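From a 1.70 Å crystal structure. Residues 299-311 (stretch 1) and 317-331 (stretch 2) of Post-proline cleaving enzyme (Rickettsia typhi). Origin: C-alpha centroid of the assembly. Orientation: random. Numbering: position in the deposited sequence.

Stretch 1, residues 299-311: KEYVFWLLRSDWK
Stretch 2 317-331: IKAGSLVALHFTDLL

Residues 301-305 and 322-326 are antiparallel strands, their N-to-C directions 154° apart and their axes 4.5 Å apart at closest approach. Phe303 pairs with Ala324 (CA to CA 4.5 Å) and Leu305 with Leu322 (CA to CA 4.6 Å) at non-hydrogen-bonded positions; Val302 with Leu325 and Trp304 with Val323 are the wider hydrogen-bonded pairs, 5.6 and 5.4 Å between CA atoms. The evidence for register is reciprocal: Val302 N to Leu325 O is 2.9 Å and Leu325 N to Val302 O 3.1 Å, while Trp304 N to Val323 O and Val323 N to Trp304 O are both 2.9 Å, with N-H...O angles of 158-166°. Strand phi/psi values include -110/133 at Phe303 and -156/156 at Leu325; His326, at -63/142, has the least extended phi.

Alternation sorts the side chains. On the face of Val302, Trp304, Val323 and Leu325, Leu325 (chi1 61°, p; chi2 t) brings CD2 to 4.0 Å from Val302 CG2 and 3.8 Å from Trp304 CD1. Beyond the strand, 327-330 take helical phi/psi, and Leu330 (m, t) fills in beside both residues: its CD1 lies 4.0 Å from Val302 CG2, its CD2 3.8 Å from Trp304 CZ2. This packing leaves Trp304 NE1 buried without a polar partner. Trp304 has chi1 -72° and chi2 70°. On the other face, the Phe303 ring (chi1 -56°, chi2 -70°) rests against Ala324, CD1 to CB 3.7 Å; Leu322 (t, p) places CD2 4.3 Å from Phe303 CB.

At one end, Phe327 N donates to Glu300 O (2.9 Å), and His326 (chi1 -164°, chi2 -100°) directs NE2 to Glu300 OE1 at 2.8 Å. The same imidazole turns its edge to the face of Tyr301 (chi1 -70°), centroids 5.2 Å apart and planes at 85°.

At the other end, a type II turn spans Lys318 to Ser321. Gly320 (91/-4) suits it: a CB would jam against the preceding carbonyl. Leu306 N reaches Ser321 O (3.0 Å) and Gly320 N reaches Leu306 O (2.8 Å), while Leu306 (m, t) seats CD1 3.6 Å from Ile317 CG2. Asp309 (chi1 -65°) accepts from Ala319 N at OD1 (2.9 Å, 176°); its OD2 forms a long salt bridge to Lys318 NZ (3.6 Å), and a water joins OD1 of Asp309 (2.6 Å) to NZ of Lys318 (2.7 Å). Trp310 and Ile317 resume antiparallel pairing: Trp310 N to Ile317 O is 2.9 Å, Ile317 N to Trp310 O 2.8 Å. The Trp310 ring (chi1 t, chi2 5°) presents its edge to Val323, CZ3 to CG2 4.4 Å.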

ATOM      1  N   LYS A 299      -8.135 -15.864 -20.254  1.00 10.51           N
ATOM      2  CA  LYS A 299      -9.171 -16.742 -20.795  1.00 11.01           C
ATOM      3  C   LYS A 299      -9.840 -17.450 -19.604  1.00 10.65           C
ATOM      4  O   LYS A 299     -10.142 -16.812 -18.621  1.00  9.76           O
ATOM      5  CB  LYS A 299      -8.620 -17.701 -21.878  1.00 12.25           C
ATOM      6  CG  LYS A 299      -7.767 -17.011 -22.912  1.00 13.34           C
ATOM      7  CD  LYS A 299      -8.477 -16.027 -23.687  1.00 14.28           C
ATOM      8  CE  LYS A 299      -7.852 -15.973 -25.119  1.00 15.48           C
ATOM      9  NZ  LYS A 299      -8.622 -14.976 -25.869  1.00 15.99           N
ATOM     10  N   GLU A 300     -10.029 -18.752 -19.684  1.00 11.05           N
ATOM     11  CA  GLU A 300     -10.702 -19.505 -18.606  1.00 11.32           C
ATOM     12  C   GLU A 300      -9.728 -20.064 -17.551  1.00 10.83           C
ATOM     13  O   GLU A 300     -10.133 -20.845 -16.708  1.00 10.37           O
ATOM     14  CB  GLU A 300     -11.523 -20.657 -19.237  1.00 12.66           C
ATOM     15  CG  GLU A 300     -12.701 -20.115 -20.034  1.00 13.82           C
ATOM     16  CD  GLU A 300     -13.610 -21.163 -20.618  1.00 16.01           C
ATOM     17  OE1 GLU A 300     -13.490 -22.345 -20.233  1.00 17.62           O
ATOM     18  OE2 GLU A 300     -14.456 -20.800 -21.509  1.00 17.52           O
ATOM     19  N   TYR A 301      -8.475 -19.603 -17.526  1.00 10.45           N
ATOM     20  CA  TYR A 301      -7.460 -20.090 -16.595  1.00 10.25           C
ATOM     21  C   TYR A 301      -7.193 -19.056 -15.491  1.00  9.59           C
ATOM     22  O   TYR A 301      -7.261 -17.857 -15.794  1.00  9.33           O
ATOM     23  CB  TYR A 301      -6.160 -20.402 -17.345  1.00 10.72           C
ATOM     24  CG  TYR A 301      -6.330 -21.612 -18.226  1.00 11.69           C
ATOM     25  CD1 TYR A 301      -7.020 -21.520 -19.428  1.00 12.17           C
ATOM     26  CD2 TYR A 301      -5.905 -22.856 -17.809  1.00 12.33           C
ATOM     27  CE1 TYR A 301      -7.257 -22.620 -20.203  1.00 13.08           C
ATOM     28  CE2 TYR A 301      -6.124 -23.961 -18.595  1.00 13.09           C
ATOM     29  CZ  TYR A 301      -6.824 -23.840 -19.771  1.00 13.51           C
ATOM     30  OH  TYR A 301      -7.100 -24.942 -20.542  1.00 14.94           O
ATOM     31  N   VAL A 302      -6.837 -19.490 -14.292  1.00  9.16           N
ATOM     32  CA  VAL A 302      -6.578 -18.661 -13.149  1.00  8.85           C
ATOM     33  C   VAL A 302      -5.204 -18.968 -12.598  1.00  8.91           C
ATOM     34  O   VAL A 302      -4.725 -20.083 -12.738  1.00  9.48           O
ATOM     35  CB  VAL A 302      -7.659 -18.838 -12.043  1.00  8.58           C
ATOM     36  CG1 VAL A 302      -8.979 -18.200 -12.458  1.00  8.55           C
ATOM     37  CG2 VAL A 302      -7.860 -20.285 -11.763  1.00  8.78           C
ATOM     38  N   PHE A 303      -4.543 -17.934 -12.090  1.00  8.48           N
ATOM     39  CA  PHE A 303      -3.181 -18.015 -11.562  1.00  8.60           C
ATOM     40  C   PHE A 303      -3.189 -17.864 -10.081  1.00  8.33           C
ATOM     41  O   PHE A 303      -3.763 -16.905  -9.568  1.00  8.08           O
ATOM     42  CB  PHE A 303      -2.321 -16.899 -12.140  1.00  8.82           C
ATOM     43  CG  PHE A 303      -2.287 -16.880 -13.653  1.00  9.24           C
ATOM     44  CD1 PHE A 303      -1.648 -17.867 -14.305  1.00  9.90           C
ATOM     45  CD2 PHE A 303      -2.955 -15.909 -14.392  1.00  9.60           C
ATOM     46  CE1 PHE A 303      -1.611 -17.930 -15.673  1.00 10.26           C
ATOM     47  CE2 PHE A 303      -2.944 -15.976 -15.767  1.00 10.14           C
ATOM     48  CZ  PHE A 303      -2.310 -17.017 -16.407  1.00 10.34           C
ATOM     49  N   TRP A 304      -2.466 -18.745  -9.365  1.00  8.46           N
ATOM     50  CA  TRP A 304      -2.470 -18.784  -7.930  1.00  8.24           C
ATOM     51  C   TRP A 304      -1.032 -18.835  -7.423  1.00  8.35           C
ATOM     52  O   TRP A 304      -0.182 -19.597  -7.920  1.00  8.37           O
ATOM     53  CB  TRP A 304      -3.248 -19.985  -7.410  1.00  8.44           C
ATOM     54  CG  TRP A 304      -4.723 -19.856  -7.583  1.00  8.28           C
ATOM     55  CD1 TRP A 304      -5.407 -19.905  -8.761  1.00  8.26           C
ATOM     56  CD2 TRP A 304      -5.722 -19.621  -6.556  1.00  8.16           C
ATOM     57  NE1 TRP A 304      -6.766 -19.677  -8.547  1.00  8.19           N
ATOM     58  CE2 TRP A 304      -6.979 -19.523  -7.196  1.00  7.99           C
ATOM     59  CE3 TRP A 304      -5.662 -19.465  -5.143  1.00  8.07           C
ATOM     60  CZ2 TRP A 304      -8.171 -19.316  -6.483  1.00  8.03           C
ATOM     61  CZ3 TRP A 304      -6.838 -19.255  -4.456  1.00  8.07           C
ATOM     62  CH2 TRP A 304      -8.086 -19.214  -5.121  1.00  8.01           C
ATOM     63  N   LEU A 305      -0.768 -17.979  -6.449  1.00  8.16           N
ATOM     64  CA  LEU A 305       0.508 -17.929  -5.745  1.00  8.33           C
ATOM     65  C   LEU A 305       0.447 -18.792  -4.496  1.00  8.66           C
ATOM     66  O   LEU A 305      -0.531 -18.723  -3.768  1.00  8.60           O
ATOM     67  CB  LEU A 305       0.824 -16.491  -5.318  1.00  8.03           C
ATOM     68  CG  LEU A 305       2.083 -16.212  -4.491  1.00  8.06           C
ATOM     69  CD1 LEU A 305       3.299 -16.581  -5.321  1.00  8.51           C
ATOM     70  CD2 LEU A 305       2.107 -14.776  -4.021  1.00  7.90           C
ATOM     71  N   LEU A 306       1.533 -19.523  -4.247  1.00  9.29           N
ATOM     72  CA  LEU A 306       1.670 -20.340  -3.044  1.00  9.53           C
ATOM     73  C   LEU A 306       2.450 -19.600  -1.968  1.00  9.68           C
ATOM     74  O   LEU A 306       3.511 -19.083  -2.222  1.00  9.83           O
ATOM     75  CB  LEU A 306       2.312 -21.689  -3.359  1.00 10.21           C
ATOM     76  CG  LEU A 306       1.705 -22.508  -4.501  1.00 10.44           C
ATOM     77  CD1 LEU A 306       2.353 -23.883  -4.564  1.00 11.18           C
ATOM     78  CD2 LEU A 306       0.183 -22.599  -4.378  1.00 10.57           C
ATOM     79  N   ARG A 307       1.917 -19.640  -0.750  1.00  9.78           N
ATOM     80  CA  ARG A 307       2.643 -19.123   0.415  1.00  9.91           C
ATOM     81  C   ARG A 307       3.379 -20.283   1.141  1.00 10.46           C
ATOM     82  O   ARG A 307       4.345 -20.052   1.893  1.00 10.24           O
ATOM     83  CB  ARG A 307       1.651 -18.414   1.365  1.00  9.85           C
ATOM     84  CG  ARG A 307       2.252 -18.095   2.716  1.00 10.36           C
ATOM     85  CD  ARG A 307       1.435 -17.046   3.452  1.00 10.36           C
ATOM     86  NE  ARG A 307       1.797 -16.978   4.871  1.00 10.70           N
ATOM     87  CZ  ARG A 307       2.781 -16.250   5.390  1.00 10.89           C
ATOM     88  NH1 ARG A 307       3.566 -15.536   4.600  1.00 11.23           N
ATOM     89  NH2 ARG A 307       3.053 -16.314   6.720  1.00 11.01           N
ATOM     90  N   SER A 308       2.850 -21.508   1.015  1.00 10.73           N
ATOM     91  CA  SER A 308       3.451 -22.695   1.591  1.00 11.82           C
ATOM     92  C   SER A 308       3.685 -23.755   0.534  1.00 12.50           C
ATOM     93  O   SER A 308       3.045 -23.725  -0.539  1.00 11.86           O
ATOM     94  CB  SER A 308       2.551 -23.254   2.707  1.00 12.17           C
ATOM     95  OG  SER A 308       2.382 -22.301   3.727  1.00 12.55           O
ATOM     96  N   ASP A 309       4.574 -24.708   0.858  1.00 13.43           N
ATOM     97  CA  ASP A 309       4.765 -25.865  -0.040  1.00 14.55           C
ATOM     98  C   ASP A 309       3.439 -26.606  -0.188  1.00 14.62           C
ATOM     99  O   ASP A 309       2.659 -26.680   0.760  1.00 14.48           O
ATOM    100  CB  ASP A 309       5.756 -26.880   0.523  1.00 15.74           C
ATOM    101  CG  ASP A 309       7.167 -26.363   0.647  1.00 16.53           C
ATOM    102  OD1 ASP A 309       7.540 -25.311   0.073  1.00 16.53           O
ATOM    103  OD2 ASP A 309       7.927 -27.066   1.397  1.00 18.65           O
ATOM    104  N   TRP A 310       3.183 -27.107  -1.390  1.00 15.27           N
ATOM    105  CA  TRP A 310       1.982 -27.884  -1.680  1.00 15.30           C
ATOM    106  C   TRP A 310       2.378 -29.286  -2.187  1.00 17.05           C
ATOM    107  O   TRP A 310       2.926 -29.377  -3.273  1.00 16.65           O
ATOM    108  CB  TRP A 310       1.196 -27.161  -2.754  1.00 14.58           C
ATOM    109  CG  TRP A 310      -0.133 -27.726  -3.090  1.00 14.64           C
ATOM    110  CD1 TRP A 310      -0.796 -28.780  -2.474  1.00 15.33           C
ATOM    111  CD2 TRP A 310      -1.004 -27.267  -4.119  1.00 14.09           C
ATOM    112  NE1 TRP A 310      -2.021 -28.982  -3.086  1.00 15.31           N
ATOM    113  CE2 TRP A 310      -2.175 -28.058  -4.087  1.00 14.55           C
ATOM    114  CE3 TRP A 310      -0.912 -26.277  -5.071  1.00 14.35           C
ATOM    115  CZ2 TRP A 310      -3.247 -27.840  -4.981  1.00 13.90           C
ATOM    116  CZ3 TRP A 310      -1.945 -26.053  -5.944  1.00 13.68           C
ATOM    117  CH2 TRP A 310      -3.120 -26.794  -5.880  1.00 13.64           C
ATOM    118  N   LYS A 311       2.096 -30.351  -1.395  1.00 18.18           N
ATOM    119  CA  LYS A 311       2.293 -31.740  -1.859  1.00 20.37           C
ATOM    120  C   LYS A 311       1.116 -32.036  -2.757  1.00 21.44           C
ATOM    121  O   LYS A 311       0.020 -32.198  -2.275  1.00 23.19           O
ATOM    122  CB  LYS A 311       2.306 -32.752  -0.695  1.00 22.24           C
ATOM    123  N   ILE A 317       5.307 -28.838  -4.671  1.00 19.52           N
ATOM    124  CA  ILE A 317       5.376 -27.530  -5.333  1.00 17.64           C
ATOM    125  C   ILE A 317       5.804 -26.497  -4.300  1.00 17.31           C
ATOM    126  O   ILE A 317       5.100 -26.263  -3.346  1.00 16.84           O
ATOM    127  CB  ILE A 317       4.042 -27.112  -5.972  1.00 16.43           C
ATOM    128  CG1 ILE A 317       3.477 -28.285  -6.785  1.00 17.26           C
ATOM    129  CG2 ILE A 317       4.265 -25.833  -6.835  1.00 16.13           C
ATOM    130  CD1 ILE A 317       2.102 -28.077  -7.361  1.00 16.85           C
ATOM    131  N   LYS A 318       6.982 -25.914  -4.484  1.00 16.51           N
ATOM    132  CA  LYS A 318       7.555 -25.095  -3.424  1.00 17.09           C
ATOM    133  C   LYS A 318       6.840 -23.748  -3.159  1.00 14.46           C
ATOM    134  O   LYS A 318       6.297 -23.103  -4.077  1.00 13.39           O
ATOM    135  CB  LYS A 318       9.048 -24.865  -3.696  1.00 19.62           C
ATOM    136  CG  LYS A 318       9.875 -26.148  -3.770  1.00 23.60           C
ATOM    137  CD  LYS A 318      10.071 -26.858  -2.439  1.00 27.26           C
ATOM    138  CE  LYS A 318      11.179 -26.211  -1.603  1.00 30.04           C
ATOM    139  NZ  LYS A 318      11.171 -26.654  -0.170  1.00 31.97           N
ATOM    140  N   ALA A 319       6.799 -23.367  -1.895  1.00 13.18           N
ATOM    141  CA  ALA A 319       6.347 -22.049  -1.444  1.00 12.43           C
ATOM    142  C   ALA A 319       6.923 -20.959  -2.332  1.00 11.62           C
ATOM    143  O   ALA A 319       8.141 -21.007  -2.652  1.00 12.37           O
ATOM    144  CB  ALA A 319       6.771 -21.839   0.012  1.00 12.64           C
ATOM    145  N   GLY A 320       6.084 -20.014  -2.757  1.00 10.70           N
ATOM    146  CA  GLY A 320       6.498 -18.930  -3.665  1.00 10.56           C
ATOM    147  C   GLY A 320       6.334 -19.197  -5.153  1.00 10.28           C
ATOM    148  O   GLY A 320       6.551 -18.308  -5.969  1.00 10.14           O
ATOM    149  N   SER A 321       5.914 -20.407  -5.508  1.00 10.24           N
ATOM    150  CA  SER A 321       5.595 -20.774  -6.871  1.00 10.22           C
ATOM    151  C   SER A 321       4.271 -20.200  -7.337  1.00  9.55           C
ATOM    152  O   SER A 321       3.382 -19.888  -6.539  1.00  8.94           O
ATOM    153  CB  SER A 321       5.528 -22.317  -7.038  1.00 10.78           C
ATOM    154  OG  SER A 321       6.765 -22.947  -6.650  1.00 11.55           O
ATOM    155  N   LEU A 322       4.174 -20.054  -8.651  1.00  9.43           N
ATOM    156  CA  LEU A 322       2.930 -19.668  -9.294  1.00  9.27           C
ATOM    157  C   LEU A 322       2.422 -20.849 -10.098  1.00  9.48           C
ATOM    158  O   LEU A 322       3.135 -21.396 -10.918  1.00  9.76           O
ATOM    159  CB  LEU A 322       3.130 -18.470 -10.213  1.00  8.90           C
ATOM    160  CG  LEU A 322       1.790 -17.821 -10.671  1.00  8.84           C
ATOM    161  CD1 LEU A 322       1.202 -16.921  -9.580  1.00  8.50           C
ATOM    162  CD2 LEU A 322       2.008 -17.006 -11.952  1.00  9.10           C
ATOM    163  N   VAL A 323       1.166 -21.223  -9.877  1.00  9.50           N
ATOM    164  CA  VAL A 323       0.542 -22.250 -10.697  1.00  9.70           C
ATOM    165  C   VAL A 323      -0.662 -21.676 -11.481  1.00  9.50           C
ATOM    166  O   VAL A 323      -1.163 -20.568 -11.157  1.00  8.97           O
ATOM    167  CB  VAL A 323       0.011 -23.416  -9.817  1.00  9.91           C
ATOM    168  CG1 VAL A 323       1.115 -24.043  -8.950  1.00 10.27           C
ATOM    169  CG2 VAL A 323      -1.142 -22.923  -8.932  1.00  9.55           C
ATOM    170  N   ALA A 324      -1.046 -22.383 -12.551  1.00  9.88           N
ATOM    171  CA  ALA A 324      -2.177 -22.032 -13.317  1.00  9.78           C
ATOM    172  C   ALA A 324      -3.023 -23.257 -13.465  1.00 10.14           C
ATOM    173  O   ALA A 324      -2.512 -24.391 -13.493  1.00 10.75           O
ATOM    174  CB  ALA A 324      -1.753 -21.578 -14.686  1.00 10.00           C
ATOM    175  N   LEU A 325      -4.317 -23.009 -13.554  1.00 10.08           N
ATOM    176  CA  LEU A 325      -5.289 -24.095 -13.784  1.00 10.62           C
ATOM    177  C   LEU A 325      -6.554 -23.534 -14.409  1.00 10.24           C
ATOM    178  O   LEU A 325      -6.940 -22.381 -14.262  1.00  9.35           O
ATOM    179  CB  LEU A 325      -5.659 -24.879 -12.526  1.00 10.90           C
ATOM    180  CG  LEU A 325      -6.318 -24.213 -11.319  1.00 10.92           C
ATOM    181  CD1 LEU A 325      -6.913 -25.205 -10.335  1.00 11.57           C
ATOM    182  CD2 LEU A 325      -5.376 -23.223 -10.559  1.00 10.64           C
ATOM    183  N   HIS A 326      -7.254 -24.396 -15.079  1.00 10.84           N
ATOM    184  CA  HIS A 326      -8.596 -24.037 -15.556  1.00 11.00           C
ATOM    185  C   HIS A 326      -9.536 -23.762 -14.395  1.00 10.71           C
ATOM    186  O   HIS A 326      -9.472 -24.452 -13.347  1.00 10.56           O
ATOM    187  CB  HIS A 326      -9.206 -25.156 -16.402  1.00 11.86           C
ATOM    188  CG  HIS A 326     -10.377 -24.701 -17.219  1.00 12.21           C
ATOM    189  ND1 HIS A 326     -11.694 -24.917 -16.864  1.00 12.66           N
ATOM    190  CD2 HIS A 326     -10.414 -24.105 -18.437  1.00 12.57           C
ATOM    191  CE1 HIS A 326     -12.488 -24.401 -17.783  1.00 12.76           C
ATOM    192  NE2 HIS A 326     -11.732 -23.884 -18.748  1.00 12.63           N
ATOM    193  N   PHE A 327     -10.420 -22.760 -14.517  1.00 10.60           N
ATOM    194  CA  PHE A 327     -11.227 -22.359 -13.314  1.00 10.47           C
ATOM    195  C   PHE A 327     -12.105 -23.495 -12.790  1.00 11.08           C
ATOM    196  O   PHE A 327     -12.291 -23.583 -11.607  1.00 10.88           O
ATOM    197  CB  PHE A 327     -12.087 -21.099 -13.549  1.00 10.49           C
ATOM    198  CG  PHE A 327     -13.345 -21.371 -14.358  1.00 11.12           C
ATOM    199  CD1 PHE A 327     -13.341 -21.361 -15.744  1.00 11.52           C
ATOM    200  CD2 PHE A 327     -14.527 -21.613 -13.715  1.00 11.35           C
ATOM    201  CE1 PHE A 327     -14.468 -21.642 -16.493  1.00 12.30           C
ATOM    202  CE2 PHE A 327     -15.673 -21.883 -14.441  1.00 11.89           C
ATOM    203  CZ  PHE A 327     -15.659 -21.909 -15.807  1.00 12.25           C
ATOM    204  N   THR A 328     -12.529 -24.399 -13.657  1.00 11.73           N
ATOM    205  CA  THR A 328     -13.395 -25.534 -13.249  1.00 12.53           C
ATOM    206  C   THR A 328     -12.638 -26.472 -12.304  1.00 12.62           C
ATOM    207  O   THR A 328     -13.254 -27.079 -11.432  1.00 13.45           O
ATOM    208  CB  THR A 328     -13.951 -26.347 -14.412  1.00 13.43           C
ATOM    209  OG1 THR A 328     -12.871 -26.887 -15.188  1.00 13.91           O
ATOM    210  CG2 THR A 328     -14.853 -25.449 -15.234  1.00 13.57           C
ATOM    211  N   ASP A 329     -11.327 -26.565 -12.441  1.00 12.94           N
ATOM    212  CA  ASP A 329     -10.531 -27.418 -11.565  1.00 13.53           C
ATOM    213  C   ASP A 329     -10.425 -26.834 -10.160  1.00 13.24           C
ATOM    214  O   ASP A 329     -10.070 -27.558  -9.234  1.00 13.20           O
ATOM    215  CB  ASP A 329      -9.138 -27.694 -12.107  1.00 14.36           C
ATOM    216  CG  ASP A 329      -9.089 -28.833 -13.116  1.00 15.95           C
ATOM    217  OD1 ASP A 329     -10.061 -29.604 -13.251  1.00 16.54           O
ATOM    218  OD2 ASP A 329      -8.042 -28.942 -13.741  1.00 17.11           O
ATOM    219  N   LEU A 330     -10.787 -25.574  -9.961  1.00 12.81           N
ATOM    220  CA  LEU A 330     -10.835 -25.029  -8.596  1.00 12.39           C
ATOM    221  C   LEU A 330     -11.793 -25.752  -7.684  1.00 13.65           C
ATOM    222  O   LEU A 330     -11.574 -25.782  -6.489  1.00 13.64           O
ATOM    223  CB  LEU A 330     -11.250 -23.580  -8.599  1.00 11.85           C
ATOM    224  CG  LEU A 330     -10.255 -22.587  -9.174  1.00 11.40           C
ATOM    225  CD1 LEU A 330     -10.867 -21.202  -9.338  1.00 11.21           C
ATOM    226  CD2 LEU A 330      -9.009 -22.505  -8.333  1.00 11.22           C
ATOM    227  N   LEU A 331     -12.833 -26.314  -8.265  1.00 14.48           N
ATOM    228  CA  LEU A 331     -13.910 -26.994  -7.498  1.00 16.40           C
ATOM    229  C   LEU A 331     -13.672 -28.464  -7.282  1.00 18.68           C
ATOM    230  O   LEU A 331     -14.520 -29.141  -6.632  1.00 22.59           O
ATOM    231  CB  LEU A 331     -15.237 -26.709  -8.227  1.00 16.39           C
ATOM    232  CG  LEU A 331     -15.564 -25.217  -8.389  1.00 16.07           C
ATOM    233  CD1 LEU A 331     -16.942 -25.017  -9.032  1.00 17.37           C
ATOM    234  CD2 LEU A 331     -15.463 -24.510  -7.048  1.00 15.82           C
TER
HETATM  235  O   HOH W   1       9.907 -24.300   0.441  1.00 34.33           O